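Local coordinates for chitin oligosaccahride binding protein NagB1 (Paenibacillus sp. FPU-7, PDB 7EHP), which binds short chitin oligosaccharides such as N,N'-diacetylchitobiose, probably as the extracellular solute-binding component of a sugar uptake system, at residues I24-M28 / I306-M312; F160-W166 / S220-Y225. All blocks are in the same frame, centred on the assembly; numbering follows the deposited sequence.

Following the chain from the N terminus, helix 15-31 comes first and supplies residues 24-28, but its partner, the junction between helices 294-307 and 310-320, arrives only after a further 277 residues. Interaction 1 therefore closes a very long loop, and interaction 2 falls wholly within it: residues 160-166, which run into helix 165-180, meet residues 220-225 after a mostly helical excursion of 53 residues without a strand. The two contacts do not touch, their nearest atoms being about 18 Å apart. Interaction 1 joins early and late helices on the outer part of the fold, whereas interaction 2 shapes the wall of the glycan pocket through W166.

Interaction 1 of 2, residues I24-M28 / I306-M312; sequences IAQRM and IMYSEEM
I24 and I306 bring the two backbones to their closest approach, CA to CA 6.4 Å, where one face of helix 15-31 lies against the junction of helices 294-307 and 310-320. The two isoleucines run antiparallel alongside each other, CG1 of I24 lying 3.6 Å from CG2 of I306. CD1 of I24 reaches the end of M307, which lies nearly perpendicular to it and offers both SD and CE. The other branch of I306 ends in CD1 against CB of R27 and CG of M28.

Beyond the isoleucines, R27 meets E311 end-on in a two-pronged salt bridge: NH1 bonds OE1 at 3.0 Å and NH2 bonds OE2 at 2.6 Å, both fairly straight, close to the guanidinium plane but tilted out of the carboxylate's, on its syn sides. The two planes are 36° apart. E311 holds CG anti to its backbone N (chi1 165°) and extends out to R27. CE of M312 sits over one face of the guanidinium, 3.3 Å above its plane. A leucine in place of R27 would probably leave E311 without its charge partner here and uncover the methyl of M312. S309 caps helix 310-320, OG accepting from M312 N and donating to I306 O at the end of helix 294-307. F303 of helix 294-307 packs on I24 and M28, while M307 touches M20 and L21 of helix 15-31 and T115 of strand 109-125.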
ATOM      1  N   ILE A  24      14.738  -4.957 -16.835  1.00 17.80           N
ATOM      2  CA  ILE A  24      15.694  -4.071 -16.175  1.00 20.67           C
ATOM      3  C   ILE A  24      16.975  -4.836 -15.831  1.00 16.82           C
ATOM      4  O   ILE A  24      18.089  -4.324 -16.010  1.00 16.87           O
ATOM      5  CB  ILE A  24      15.045  -3.408 -14.936  1.00 14.63           C
ATOM      6  CG1 ILE A  24      13.955  -2.410 -15.366  1.00 18.16           C
ATOM      7  CG2 ILE A  24      16.106  -2.693 -14.095  1.00 14.73           C
ATOM      8  CD1 ILE A  24      13.076  -1.854 -14.217  1.00 19.52           C
ATOM      9  N   ALA A  25      16.843  -6.094 -15.402  1.00 16.80           N
ATOM     10  CA  ALA A  25      18.013  -6.864 -14.991  1.00 18.63           C
ATOM     11  C   ALA A  25      18.953  -7.156 -16.175  1.00 17.20           C
ATOM     12  O   ALA A  25      20.147  -6.853 -16.084  1.00 21.20           O
ATOM     13  CB  ALA A  25      17.556  -8.145 -14.280  1.00 19.44           C
ATOM     14  N   GLN A  26      18.464  -7.734 -17.308  1.00 22.81           N
ATOM     15  CA  GLN A  26      19.315  -7.712 -18.518  1.00 25.68           C
ATOM     16  C   GLN A  26      19.902  -6.361 -18.870  1.00 25.85           C
ATOM     17  O   GLN A  26      21.070  -6.330 -19.274  1.00 22.61           O
ATOM     18  CB  GLN A  26      18.708  -8.233 -19.815  1.00 31.41           C
ATOM     19  CG  GLN A  26      17.275  -7.815 -20.270  1.00 38.39           C
ATOM     20  CD  GLN A  26      17.288  -8.066 -21.774  1.00 48.68           C
ATOM     21  OE1 GLN A  26      18.445  -7.904 -22.373  1.00 50.48           O
ATOM     22  NE2 GLN A  26      16.214  -8.640 -22.423  1.00 51.65           N
ATOM     23  N   ARG A  27      19.148  -5.258 -18.797  1.00 18.43           N
ATOM     24  CA  ARG A  27      19.758  -4.016 -19.264  1.00 20.77           C
ATOM     25  C   ARG A  27      20.905  -3.619 -18.353  1.00 19.56           C
ATOM     26  O   ARG A  27      21.934  -3.123 -18.825  1.00 18.67           O
ATOM     27  CB  ARG A  27      18.688  -2.961 -19.355  1.00 17.79           C
ATOM     28  CG  ARG A  27      17.833  -3.080 -20.576  1.00 22.31           C
ATOM     29  CD  ARG A  27      17.132  -1.768 -20.758  1.00 23.49           C
ATOM     30  NE  ARG A  27      15.782  -1.936 -21.248  1.00 30.39           N
ATOM     31  CZ  ARG A  27      14.981  -0.920 -21.556  1.00 39.10           C
ATOM     32  NH1 ARG A  27      15.410   0.339 -21.409  1.00 25.51           N
ATOM     33  NH2 ARG A  27      13.751  -1.167 -22.006  1.00 32.56           N
ATOM     34  N   MET A  28      20.759  -3.875 -17.048  1.00 11.96           N
ATOM     35  CA  MET A  28      21.877  -3.661 -16.134  1.00 15.08           C
ATOM     36  C   MET A  28      23.059  -4.535 -16.523  1.00 19.15           C
ATOM     37  O   MET A  28      24.204  -4.079 -16.520  1.00 17.84           O
ATOM     38  CB  MET A  28      21.460  -3.982 -14.704  1.00 15.15           C
ATOM     39  CG  MET A  28      20.513  -2.971 -14.067  1.00 18.38           C
ATOM     40  SD  MET A  28      19.614  -3.797 -12.730  1.00 15.76           S
ATOM     41  CE  MET A  28      20.886  -4.158 -11.529  1.00 15.57           C
ATOM     42  N   ILE A 306      17.559   2.962 -15.044  1.00 21.02           N
ATOM     43  CA  ILE A 306      16.557   2.294 -15.866  1.00 19.71           C
ATOM     44  C   ILE A 306      15.183   2.328 -15.191  1.00 22.58           C
ATOM     45  O   ILE A 306      14.187   2.748 -15.795  1.00 18.98           O
ATOM     46  CB  ILE A 306      17.016   0.857 -16.184  1.00 23.35           C
ATOM     47  CG1 ILE A 306      18.349   0.900 -16.941  1.00 20.04           C
ATOM     48  CG2 ILE A 306      15.975   0.115 -17.003  1.00 20.47           C
ATOM     49  CD1 ILE A 306      19.257  -0.303 -16.698  1.00 22.52           C
ATOM     50  N   MET A 307      15.101   1.906 -13.924  1.00 19.19           N
ATOM     51  CA  MET A 307      13.793   1.836 -13.260  1.00 19.73           C
ATOM     52  C   MET A 307      13.149   3.215 -13.145  1.00 17.38           C
ATOM     53  O   MET A 307      11.957   3.386 -13.425  1.00 16.89           O
ATOM     54  CB  MET A 307      13.942   1.197 -11.877  1.00 18.28           C
ATOM     55  CG  MET A 307      12.668   1.205 -11.001  1.00 14.30           C
ATOM     56  SD  MET A 307      11.309   0.249 -11.710  1.00 21.06           S
ATOM     57  CE  MET A 307      11.580  -1.355 -10.970  1.00 16.28           C
ATOM     58  N   TYR A 308      13.922   4.213 -12.742  1.00 21.42           N
ATOM     59  CA  TYR A 308      13.383   5.539 -12.473  1.00 20.47           C
ATOM     60  C   TYR A 308      13.543   6.408 -13.719  1.00 25.18           C
ATOM     61  O   TYR A 308      14.259   7.407 -13.752  1.00 23.35           O
ATOM     62  CB  TYR A 308      14.056   6.135 -11.248  1.00 17.93           C
ATOM     63  CG  TYR A 308      13.854   5.267 -10.037  1.00 17.99           C
ATOM     64  CD1 TYR A 308      12.657   5.307  -9.333  1.00 16.77           C
ATOM     65  CD2 TYR A 308      14.855   4.402  -9.599  1.00 17.37           C
ATOM     66  CE1 TYR A 308      12.448   4.496  -8.232  1.00 15.83           C
ATOM     67  CE2 TYR A 308      14.660   3.587  -8.497  1.00 17.10           C
ATOM     68  CZ  TYR A 308      13.453   3.645  -7.815  1.00 17.66           C
ATOM     69  OH  TYR A 308      13.246   2.858  -6.712  1.00 19.01           O
ATOM     70  N   SER A 309      12.829   6.000 -14.754  1.00 21.38           N
ATOM     71  CA  SER A 309      12.842   6.667 -16.039  1.00 22.01           C
ATOM     72  C   SER A 309      11.406   6.816 -16.502  1.00 21.64           C
ATOM     73  O   SER A 309      10.515   6.078 -16.074  1.00 21.90           O
ATOM     74  CB  SER A 309      13.634   5.866 -17.086  1.00 22.50           C
ATOM     75  OG  SER A 309      12.892   4.695 -17.436  1.00 20.61           O
ATOM     76  N   GLU A 310      11.192   7.762 -17.410  1.00 16.23           N
ATOM     77  CA  GLU A 310       9.850   7.936 -17.925  1.00 25.02           C
ATOM     78  C   GLU A 310       9.403   6.718 -18.715  1.00 23.64           C
ATOM     79  O   GLU A 310       8.209   6.372 -18.692  1.00 19.01           O
ATOM     80  CB  GLU A 310       9.766   9.239 -18.729  1.00 30.86           C
ATOM     81  CG  GLU A 310       8.453   9.434 -19.459  1.00 38.89           C
ATOM     82  CD  GLU A 310       8.152  10.890 -19.755  1.00 41.72           C
ATOM     83  OE1 GLU A 310       8.804  11.772 -19.145  1.00 39.03           O
ATOM     84  OE2 GLU A 310       7.258  11.141 -20.592  1.00 46.91           O
ATOM     85  N   GLU A 311      10.350   6.019 -19.355  1.00 22.52           N
ATOM     86  CA  GLU A 311      10.012   4.795 -20.079  1.00 20.65           C
ATOM     87  C   GLU A 311       9.405   3.751 -19.141  1.00 22.81           C
ATOM     88  O   GLU A 311       8.359   3.164 -19.432  1.00 19.47           O
ATOM     89  CB  GLU A 311      11.251   4.219 -20.772  1.00 25.30           C
ATOM     90  CG  GLU A 311      11.037   2.773 -21.233  1.00 21.12           C
ATOM     91  CD  GLU A 311      12.305   2.069 -21.689  1.00 25.97           C
ATOM     92  OE1 GLU A 311      13.416   2.612 -21.493  1.00 27.39           O
ATOM     93  OE2 GLU A 311      12.189   0.958 -22.235  1.00 25.97           O
ATOM     94  N   MET A 312      10.053   3.496 -18.010  1.00 20.79           N
ATOM     95  CA  MET A 312       9.543   2.417 -17.182  1.00 21.27           C
ATOM     96  C   MET A 312       8.317   2.866 -16.386  1.00 20.80           C
ATOM     97  O   MET A 312       7.381   2.085 -16.196  1.00 18.73           O
ATOM     98  CB  MET A 312      10.645   1.895 -16.268  1.00 20.79           C
ATOM     99  CG  MET A 312      11.736   1.114 -17.001  1.00 22.87           C
ATOM    100  SD  MET A 312      11.085  -0.357 -17.808  1.00 21.39           S
ATOM    101  CE  MET A 312      12.369  -0.777 -19.003  1.00 23.82           C
TER

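Interaction 2 of 2, residues F160-W166 / S220-Y225; sequences FASSDGW and SLGQKY. With NAG (2-acetamido-2-deoxy-beta-D-glucopyranose), chain C.
The wall of the glycan pocket at W166 is backed by Y225, where the edge of the indole's six-membered ring is directed at the face of the tyrosine in an edge-to-face pair, with centroids 4.8 Å apart and planes at 64°. CZ2 of W166 makes the approach, 3.7 Å from CD2 of Y225. One indole face carries the sugar: the acetamido methyl C8 of the NAG lies 3.5 Å from W166 NE1, and N2 of the NAG sits above the ring, offset to one side. Y225 OH is held in turn by D242 and W245.

The indole thus lies against the acetamido group, as aromatic residues commonly do in sugar-binding proteins, and the bonds behind it are consistent with the loop running into helix 165-180 positioning W166. Y225 N gives a 2.8 Å bond to D164 OD2, which it meets from above the carboxylate plane, while OD1 of D164 pairs with K45. Behind this, S220 O takes bonds from S162 N (2.9 Å) and Q223 N on opposite faces of its carbonyl plane, and S162 OG and S220 OG share a 2.8 Å hydrogen bond in which either may donate. S163 N reaches Q223 O at 3.0 Å, and a water joins that same oxygen to D164 N. CB of A161 is tucked close against the carbonyl oxygens of Q223 and K224.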
ATOM      1  N   PHE A 160     -13.318  -9.081   0.574  1.00 13.86           N
ATOM      2  CA  PHE A 160     -12.486  -8.864   1.759  1.00 19.14           C
ATOM      3  C   PHE A 160     -11.825 -10.174   2.185  1.00 19.07           C
ATOM      4  O   PHE A 160     -12.490 -11.197   2.337  1.00 15.68           O
ATOM      5  CB  PHE A 160     -13.347  -8.258   2.899  1.00 15.77           C
ATOM      6  CG  PHE A 160     -12.595  -7.994   4.175  1.00 17.62           C
ATOM      7  CD1 PHE A 160     -11.545  -7.087   4.206  1.00 21.11           C
ATOM      8  CD2 PHE A 160     -12.966  -8.613   5.356  1.00 19.89           C
ATOM      9  CE1 PHE A 160     -10.854  -6.828   5.382  1.00 21.65           C
ATOM     10  CE2 PHE A 160     -12.279  -8.361   6.541  1.00 18.22           C
ATOM     11  CZ  PHE A 160     -11.214  -7.462   6.550  1.00 15.29           C
ATOM     12  N   ALA A 161     -10.511 -10.142   2.360  1.00 19.42           N
ATOM     13  CA  ALA A 161      -9.770 -11.320   2.788  1.00 18.47           C
ATOM     14  C   ALA A 161      -8.777 -10.883   3.851  1.00 18.81           C
ATOM     15  O   ALA A 161      -8.051  -9.913   3.639  1.00 18.79           O
ATOM     16  CB  ALA A 161      -9.062 -11.963   1.591  1.00 19.65           C
ATOM     17  N   SER A 162      -8.744 -11.578   4.996  1.00 19.43           N
ATOM     18  CA  SER A 162      -7.968 -11.107   6.141  1.00 14.53           C
ATOM     19  C   SER A 162      -7.017 -12.148   6.735  1.00 16.09           C
ATOM     20  O   SER A 162      -6.496 -11.926   7.831  1.00 18.06           O
ATOM     21  CB  SER A 162      -8.898 -10.598   7.246  1.00 17.53           C
ATOM     22  OG  SER A 162      -9.736 -11.655   7.693  1.00 16.91           O
ATOM     23  N   SER A 163      -6.738 -13.250   6.040  1.00 13.78           N
ATOM     24  CA  SER A 163      -5.670 -14.138   6.489  1.00 17.54           C
ATOM     25  C   SER A 163      -4.323 -13.411   6.545  1.00 21.27           C
ATOM     26  O   SER A 163      -3.528 -13.623   7.472  1.00 18.47           O
ATOM     27  CB  SER A 163      -5.593 -15.359   5.568  1.00 19.47           C
ATOM     28  OG  SER A 163      -4.670 -16.297   6.084  1.00 20.88           O
ATOM     29  N   ASP A 164      -4.043 -12.550   5.568  1.00 16.22           N
ATOM     30  CA  ASP A 164      -2.902 -11.649   5.666  1.00 21.67           C
ATOM     31  C   ASP A 164      -3.331 -10.413   6.456  1.00 17.62           C
ATOM     32  O   ASP A 164      -4.203  -9.657   6.019  1.00 16.52           O
ATOM     33  CB  ASP A 164      -2.382 -11.280   4.275  1.00 17.82           C
ATOM     34  CG  ASP A 164      -2.112 -12.512   3.415  1.00 20.89           C
ATOM     35  OD1 ASP A 164      -1.536 -13.486   3.947  1.00 20.17           O
ATOM     36  OD2 ASP A 164      -2.468 -12.515   2.218  1.00 20.75           O
ATOM     37  N   GLY A 165      -2.728 -10.210   7.623  1.00 18.99           N
ATOM     38  CA  GLY A 165      -3.301  -9.267   8.564  1.00 17.02           C
ATOM     39  C   GLY A 165      -3.314  -7.834   8.068  1.00 16.60           C
ATOM     40  O   GLY A 165      -4.231  -7.076   8.385  1.00 13.86           O
ATOM     41  N   TRP A 166      -2.303  -7.442   7.287  1.00 16.46           N
ATOM     42  CA  TRP A 166      -2.203  -6.055   6.849  1.00 14.01           C
ATOM     43  C   TRP A 166      -3.392  -5.655   5.988  1.00 13.05           C
ATOM     44  O   TRP A 166      -3.737  -4.470   5.922  1.00 13.93           O
ATOM     45  CB  TRP A 166      -0.878  -5.836   6.087  1.00 16.30           C
ATOM     46  CG  TRP A 166      -0.860  -6.480   4.736  1.00 15.07           C
ATOM     47  CD1 TRP A 166      -0.464  -7.768   4.430  1.00 14.08           C
ATOM     48  CD2 TRP A 166      -1.272  -5.884   3.504  1.00 15.43           C
ATOM     49  NE1 TRP A 166      -0.615  -7.997   3.080  1.00 15.12           N
ATOM     50  CE2 TRP A 166      -1.105  -6.854   2.490  1.00 15.84           C
ATOM     51  CE3 TRP A 166      -1.749  -4.618   3.152  1.00 15.68           C
ATOM     52  CZ2 TRP A 166      -1.407  -6.591   1.149  1.00 16.68           C
ATOM     53  CZ3 TRP A 166      -2.046  -4.356   1.817  1.00 16.50           C
ATOM     54  CH2 TRP A 166      -1.879  -5.338   0.836  1.00 13.74           C
ATOM     55  N   SER A 220     -13.720 -14.217   6.171  1.00 23.00           N
ATOM     56  CA  SER A 220     -12.545 -13.653   5.506  1.00 19.93           C
ATOM     57  C   SER A 220     -11.228 -14.102   6.123  1.00 17.63           C
ATOM     58  O   SER A 220     -10.193 -14.032   5.447  1.00 19.61           O
ATOM     59  CB  SER A 220     -12.617 -12.126   5.518  1.00 19.78           C
ATOM     60  OG  SER A 220     -12.388 -11.602   6.820  1.00 21.59           O
ATOM     61  N   LEU A 221     -11.243 -14.547   7.387  1.00 15.40           N
ATOM     62  CA  LEU A 221     -10.032 -14.995   8.060  1.00 17.92           C
ATOM     63  C   LEU A 221      -9.376 -16.168   7.349  1.00 21.10           C
ATOM     64  O   LEU A 221      -8.173 -16.384   7.519  1.00 21.41           O
ATOM     65  CB  LEU A 221     -10.344 -15.392   9.503  1.00 16.02           C
ATOM     66  CG  LEU A 221     -10.581 -14.279  10.523  1.00 19.69           C
ATOM     67  CD1 LEU A 221     -11.045 -14.856  11.852  1.00 16.81           C
ATOM     68  CD2 LEU A 221      -9.324 -13.450  10.708  1.00 19.46           C
ATOM     69  N   GLY A 222     -10.125 -16.929   6.564  1.00 18.66           N
ATOM     70  CA  GLY A 222      -9.488 -18.029   5.877  1.00 22.91           C
ATOM     71  C   GLY A 222      -8.856 -17.712   4.538  1.00 25.29           C
ATOM     72  O   GLY A 222      -8.226 -18.594   3.951  1.00 29.60           O
ATOM     73  N   GLN A 223      -8.983 -16.492   4.028  1.00 24.56           N
ATOM     74  CA  GLN A 223      -8.625 -16.181   2.650  1.00 23.67           C
ATOM     75  C   GLN A 223      -7.410 -15.269   2.585  1.00 18.85           C
ATOM     76  O   GLN A 223      -7.374 -14.223   3.242  1.00 16.57           O
ATOM     77  CB  GLN A 223      -9.803 -15.534   1.927  1.00 25.75           C
ATOM     78  CG  GLN A 223     -10.973 -16.473   1.754  1.00 28.16           C
ATOM     79  CD  GLN A 223     -12.282 -15.736   1.781  1.00 37.78           C
ATOM     80  OE1 GLN A 223     -12.415 -14.656   1.185  1.00 39.44           O
ATOM     81  NE2 GLN A 223     -13.246 -16.274   2.526  1.00 42.84           N
ATOM     82  N   LYS A 224      -6.440 -15.657   1.758  1.00 16.84           N
ATOM     83  CA  LYS A 224      -5.276 -14.836   1.448  1.00 16.83           C
ATOM     84  C   LYS A 224      -5.693 -13.590   0.664  1.00 16.49           C
ATOM     85  O   LYS A 224      -6.742 -13.556   0.017  1.00 19.48           O
ATOM     86  CB  LYS A 224      -4.250 -15.641   0.630  1.00 20.07           C
ATOM     87  CG  LYS A 224      -4.807 -16.288  -0.674  1.00 23.95           C
ATOM     88  CD  LYS A 224      -3.810 -17.283  -1.359  1.00 33.32           C
ATOM     89  CE  LYS A 224      -4.510 -18.332  -2.269  1.00 43.47           C
ATOM     90  NZ  LYS A 224      -4.964 -19.587  -1.557  1.00 35.39           N
ATOM     91  N   TYR A 225      -4.830 -12.570   0.706  1.00 18.84           N
ATOM     92  CA  TYR A 225      -5.082 -11.285   0.056  1.00 17.09           C
ATOM     93  C   TYR A 225      -5.678 -11.404  -1.349  1.00 18.18           C
ATOM     94  O   TYR A 225      -6.696 -10.774  -1.654  1.00 13.80           O
ATOM     95  CB  TYR A 225      -3.774 -10.496   0.014  1.00 14.95           C
ATOM     96  CG  TYR A 225      -3.840  -9.158  -0.709  1.00 17.06           C
ATOM     97  CD1 TYR A 225      -4.923  -8.293  -0.542  1.00 18.54           C
ATOM     98  CD2 TYR A 225      -2.795  -8.748  -1.532  1.00 16.89           C
ATOM     99  CE1 TYR A 225      -4.964  -7.045  -1.189  1.00 15.74           C
ATOM    100  CE2 TYR A 225      -2.816  -7.513  -2.184  1.00 16.39           C
ATOM    101  CZ  TYR A 225      -3.891  -6.668  -2.010  1.00 16.02           C
ATOM    102  OH  TYR A 225      -3.897  -5.451  -2.659  1.00 16.43           O
TER
HETATM  103  C1  NAG C   2       1.293  -2.242   0.721  1.00 18.97           C
HETATM  104  C2  NAG C   2       1.738  -2.617   2.131  1.00 16.84           C
HETATM  105  C3  NAG C   2       0.942  -1.829   3.159  1.00 14.29           C
HETATM  106  C4  NAG C   2       1.072  -0.340   2.882  1.00 14.29           C
HETATM  107  C5  NAG C   2       0.663  -0.033   1.443  1.00 18.03           C
HETATM  108  C6  NAG C   2       0.859   1.418   1.060  1.00 18.06           C
HETATM  109  C7  NAG C   2       2.683  -4.798   2.756  1.00 18.56           C
HETATM  110  C8  NAG C   2       2.404  -6.242   2.978  1.00 16.85           C
HETATM  111  N2  NAG C   2       1.637  -4.050   2.374  1.00 17.16           N
HETATM  112  O3  NAG C   2       1.438  -2.120   4.456  1.00 17.15           O
HETATM  113  O4  NAG C   2       0.240   0.406   3.760  1.00 14.14           O
HETATM  114  O5  NAG C   2       1.436  -0.819   0.526  1.00 13.78           O
HETATM  115  O6  NAG C   2       2.180   1.868   1.330  1.00 19.21           O
HETATM  116  O7  NAG C   2       3.809  -4.317   2.923  1.00 17.90           O
HETATM  117  O   HOH W   1      -5.801 -11.460   3.175  1.00 20.57           O